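Local coordinates for short-chain type dehydrogenase/reductase (Mycobacterium ulcerans, PDB 3SVT), which probably acts as an NAD-dependent oxidoreductase of the short-chain dehydrogenase/reductase family, possibly in the breakdown of aromatic hydrocarbons, at residues B[161-164]-B[165-169]; B[251-254]-B[255-259]. All coordinates share one frame; numbering follows the deposited sequence.

Contact 1 of 2, residues B[161-164]-B[165-169]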
loop_
_atom_site.group_PDB
_atom_site.type_symbol
_atom_site.label_atom_id
_atom_site.label_comp_id
_atom_site.label_asym_id
_atom_site.label_seq_id
_atom_site.Cartn_x
_atom_site.Cartn_y
_atom_site.Cartn_z
ATOM N N PHE B 161 -3.541 12.598 -16.647
ATOM C CA PHE B 161 -4.841 12.850 -16.028
ATOM C C PHE B 161 -4.733 13.938 -14.994
ATOM O O PHE B 161 -5.742 14.291 -14.398
ATOM C CB PHE B 161 -5.449 11.572 -15.423
ATOM C CG PHE B 161 -6.195 10.724 -16.425
ATOM C CD1 PHE B 161 -5.564 10.261 -17.581
ATOM C CD2 PHE B 161 -7.529 10.406 -16.225
ATOM C CE1 PHE B 161 -6.252 9.485 -18.509
ATOM C CE2 PHE B 161 -8.227 9.615 -17.145
ATOM C CZ PHE B 161 -7.590 9.155 -18.276
ATOM N N GLY B 162 -3.510 14.449 -14.776
ATOM C CA GLY B 162 -3.280 15.618 -13.940
ATOM C C GLY B 162 -3.953 15.489 -12.582
ATOM O O GLY B 162 -3.638 14.587 -11.806
ATOM N N ALA B 163 -4.881 16.391 -12.293
ATOM C CA ALA B 163 -5.446 16.524 -10.934
ATOM C C ALA B 163 -6.381 15.378 -10.502
ATOM O O ALA B 163 -6.676 15.230 -9.331
ATOM C CB ALA B 163 -6.179 17.869 -10.813
ATOM N N TYR B 164 -6.897 14.603 -11.446
ATOM C CA TYR B 164 -7.890 13.575 -11.109
ATOM C C TYR B 164 -7.391 12.586 -10.047
ATOM O O TYR B 164 -7.973 12.490 -8.947
ATOM C CB TYR B 164 -8.379 12.846 -12.380
ATOM C CG TYR B 164 -9.637 11.998 -12.156
ATOM C CD1 TYR B 164 -10.758 12.526 -11.508
ATOM C CD2 TYR B 164 -9.692 10.672 -12.574
ATOM C CE1 TYR B 164 -11.910 11.754 -11.287
ATOM C CE2 TYR B 164 -10.836 9.893 -12.359
ATOM C CZ TYR B 164 -11.935 10.433 -11.722
ATOM O OH TYR B 164 -13.065 9.663 -11.517
ATOM N N GLY B 165 -6.319 11.865 -10.344
ATOM C CA GLY B 165 -5.818 10.854 -9.407
ATOM C C GLY B 165 -5.222 11.476 -8.150
ATOM O O GLY B 165 -5.318 10.904 -7.041
ATOM N N VAL B 166 -4.608 12.646 -8.327
ATOM C CA VAL B 166 -4.028 13.403 -7.229
ATOM C C VAL B 166 -5.128 13.711 -6.209
ATOM O O VAL B 166 -4.986 13.422 -5.011
ATOM C CB VAL B 166 -3.424 14.718 -7.756
ATOM C CG1 VAL B 166 -3.052 15.649 -6.625
ATOM C CG2 VAL B 166 -2.223 14.442 -8.707
ATOM N N THR B 167 -6.238 14.278 -6.671
ATOM C CA THR B 167 -7.306 14.678 -5.739
ATOM C C THR B 167 -8.045 13.481 -5.212
ATOM O O THR B 167 -8.438 13.474 -4.054
ATOM C CB THR B 167 -8.336 15.656 -6.361
ATOM O OG1 THR B 167 -8.891 15.078 -7.545
ATOM C CG2 THR B 167 -7.690 17.040 -6.686
ATOM N N LYS B 168 -8.260 12.468 -6.041
ATOM C CA LYS B 168 -8.955 11.271 -5.562
ATOM C C LYS B 168 -8.106 10.552 -4.491
ATOM O O LYS B 168 -8.654 10.009 -3.545
ATOM C CB LYS B 168 -9.362 10.354 -6.725
ATOM C CG LYS B 168 -10.604 10.859 -7.502
ATOM C CD LYS B 168 -11.792 11.165 -6.552
ATOM C CE LYS B 168 -13.174 11.069 -7.263
ATOM N NZ LYS B 168 -13.243 11.822 -8.550
ATOM N N SER B 169 -6.780 10.575 -4.617
ATOM C CA SER B 169 -5.896 10.101 -3.523
ATOM C C SER B 169 -6.129 10.861 -2.208
ATOM O O SER B 169 -6.148 10.248 -1.132
ATOM C CB SER B 169 -4.423 10.215 -3.883
ATOM O OG SER B 169 -4.088 9.292 -4.900
HETATM O O HOH W 1 -4.287 11.792 -12.315
HETATM O O HOH W 2 -15.373 11.272 -10.854
#
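Tyr164 and Lys168 form the YxxxK signature of classical short-chain dehydrogenases, one helical turn apart at the start of helix 163-182; by family precedent they are probably the catalytic tyrosine and lysine. Two backbone bonds define the turn: Thr167 N to Ala163 O and Lys168 N to Tyr164 O, each 2.9 Å and nearly straight (163° and 161°). The Tyr164 ring, its CG placed opposite the backbone N about the CA-CB bond (chi1 -167°), is carried out from the helix and touches Ser102, Ser151 and Ala153. In the conformer described, one of two modelled for Lys168, CG lies over one ring face, 4.1 Å above its plane and offset to the rim; a water also links NZ to Tyr164 OH, though this bridge depends on that conformer. Thr167 OG1 sits 2.8 Å from Ala163 O and 3.1 Å from Tyr164 O. Either could take its proton, and Asn123 ND2 on helix 113-140 also bonds to this hydroxyl. Before the helix, Gly162 has a positive phi and places its carbonyl O 3.4 Å from Val166 CG2. A water donates to Gly162 O at 2.9 Å and accepts from Gly165 N at 2.8 Å, bridging two groups that do not bond directly.

Contact 2 of 2, residues B[251-254]-B[255-259]; sequences NVDG and GQMLR
Asn251, the penultimate residue of strand 249-252, lies against Met257: its CG is 3.6 Å from Met257 SD, and the two side chains cross at a slant. Its amide nitrogen also donates to Asp253 OD2 (2.9 Å), with the acceptor close to the amide plane, and is hydrogen-bonded to Ser155 OG. Asp253 follows, its carboxylate accepting three hydrogen bonds. Its CG stands between the backbone N and the carbonyl carbon (chi1 70°), which turns the carboxylate back over the backbone that follows. There OD1 accepts from Gly255 N (2.8 Å) in an Asx turn, while OD2 takes Met257 N at 3.1 Å. Met257 N and Asn251 ND2 reach OD2 from opposite faces of the carboxylate; with Gly255 N on OD1, both oxygens are held and rotation of the group is restricted. The Asp253 carbonyl O receives Gln256 N at 3.2 Å, from well above the carbonyl plane, and shares a water with Gln256 OE1. Gly254 and Gly255 occupy the central turn positions with positive phi, 67° and 87°. These bonds and angles define a type I' turn leading into the 3-10 segment 256-258, built on the Asp-Gly-Gly sequence that commonly follows the last strand of the Rossmann sheet in short-chain dehydrogenases.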
loop_
_atom_site.group_PDB
_atom_site.type_symbol
_atom_site.label_atom_id
_atom_site.label_comp_id
_atom_site.label_asym_id
_atom_site.label_seq_id
_atom_site.Cartn_x
_atom_site.Cartn_y
_atom_site.Cartn_z
ATOM N N ASN B 251 -11.392 -1.430 -4.592
ATOM C CA ASN B 251 -11.560 -1.266 -6.014
ATOM C C ASN B 251 -12.661 -2.166 -6.548
ATOM O O ASN B 251 -12.718 -3.337 -6.194
ATOM C CB ASN B 251 -10.255 -1.526 -6.811
ATOM C CG ASN B 251 -9.278 -0.367 -6.735
ATOM O OD1 ASN B 251 -9.070 0.194 -5.678
ATOM N ND2 ASN B 251 -8.655 -0.022 -7.868
ATOM N N VAL B 252 -13.528 -1.585 -7.389
ATOM C CA VAL B 252 -14.551 -2.303 -8.181
ATOM C C VAL B 252 -14.154 -2.045 -9.634
ATOM O O VAL B 252 -14.647 -1.082 -10.290
ATOM C CB VAL B 252 -15.954 -1.781 -7.906
ATOM C CG1 VAL B 252 -16.980 -2.451 -8.838
ATOM C CG2 VAL B 252 -16.331 -2.029 -6.424
ATOM N N ASP B 253 -13.232 -2.864 -10.124
ATOM C CA ASP B 253 -12.488 -2.518 -11.357
ATOM C C ASP B 253 -12.118 -3.688 -12.258
ATOM O O ASP B 253 -11.325 -3.536 -13.196
ATOM C CB ASP B 253 -11.236 -1.737 -10.957
ATOM C CG ASP B 253 -10.193 -2.586 -10.263
ATOM O OD1 ASP B 253 -10.388 -3.811 -10.069
ATOM O OD2 ASP B 253 -9.135 -1.995 -9.920
ATOM N N GLY B 254 -12.717 -4.860 -12.026
ATOM C CA GLY B 254 -12.386 -6.050 -12.825
ATOM C C GLY B 254 -10.969 -6.594 -12.628
ATOM O O GLY B 254 -10.510 -7.444 -13.395
ATOM N N GLY B 255 -10.300 -6.112 -11.590
ATOM C CA GLY B 255 -8.919 -6.429 -11.291
ATOM C C GLY B 255 -7.885 -5.536 -11.967
ATOM O O GLY B 255 -6.697 -5.854 -11.947
ATOM N N GLN B 256 -8.315 -4.425 -12.567
ATOM C CA GLN B 256 -7.371 -3.566 -13.308
ATOM C C GLN B 256 -6.206 -3.075 -12.435
ATOM O O GLN B 256 -5.093 -2.963 -12.917
ATOM C CB GLN B 256 -8.067 -2.378 -13.968
ATOM C CG GLN B 256 -7.088 -1.489 -14.729
ATOM C CD GLN B 256 -7.724 -0.433 -15.591
ATOM O OE1 GLN B 256 -8.950 -0.327 -15.660
ATOM N NE2 GLN B 256 -6.875 0.357 -16.290
ATOM N N MET B 257 -6.439 -2.861 -11.146
ATOM C CA MET B 257 -5.387 -2.346 -10.267
ATOM C C MET B 257 -4.188 -3.269 -10.159
ATOM O O MET B 257 -3.140 -2.847 -9.702
ATOM C CB MET B 257 -5.937 -2.015 -8.855
ATOM C CG MET B 257 -6.167 -3.201 -7.968
ATOM S SD MET B 257 -6.705 -2.810 -6.280
ATOM C CE MET B 257 -5.998 -4.222 -5.432
ATOM N N LEU B 258 -4.337 -4.526 -10.557
ATOM C CA LEU B 258 -3.252 -5.495 -10.546
ATOM C C LEU B 258 -2.301 -5.311 -11.705
ATOM O O LEU B 258 -1.180 -5.868 -11.676
ATOM C CB LEU B 258 -3.812 -6.918 -10.614
ATOM C CG LEU B 258 -4.801 -7.218 -9.482
ATOM C CD1 LEU B 258 -5.479 -8.547 -9.748
ATOM C CD2 LEU B 258 -4.041 -7.184 -8.182
ATOM N N ARG B 259 -2.736 -4.562 -12.710
ATOM C CA ARG B 259 -1.911 -4.288 -13.894
ATOM C C ARG B 259 -1.549 -2.790 -13.853
ATOM O O ARG B 259 -0.924 -2.353 -12.899
ATOM C CB ARG B 259 -2.654 -4.731 -15.157
ATOM C CG ARG B 259 -3.031 -6.217 -15.090
ATOM C CD ARG B 259 -3.333 -6.883 -16.421
ATOM N NE ARG B 259 -3.764 -8.280 -16.185
ATOM C CZ ARG B 259 -4.515 -9.023 -17.006
ATOM N NH1 ARG B 259 -4.946 -8.545 -18.182
ATOM N NH2 ARG B 259 -4.844 -10.271 -16.647
HETATM O O HOH W 3 -11.240 -1.217 -14.940
#

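From the N terminus, contact 1 comes first, closing a single turn where the chain enters helix 163-182; contact 2 closes its tight turn much later, just after strand 249-252. The two are in series, neither nesting nor crossing. Their centres are 17 Å apart and their nearest atoms about 9 Å, so they do not touch, but both have side chains against helix 152-155: Lys168 on Ala154 from contact 1, Asn251 on Ile152 and Met257 on Ser155 from contact 2. Contact 1 also packs on helix 113-140 and the second subunit. Contact 2 meets the third subunit, where Arg259 salt-bridges Asp180 of that chain.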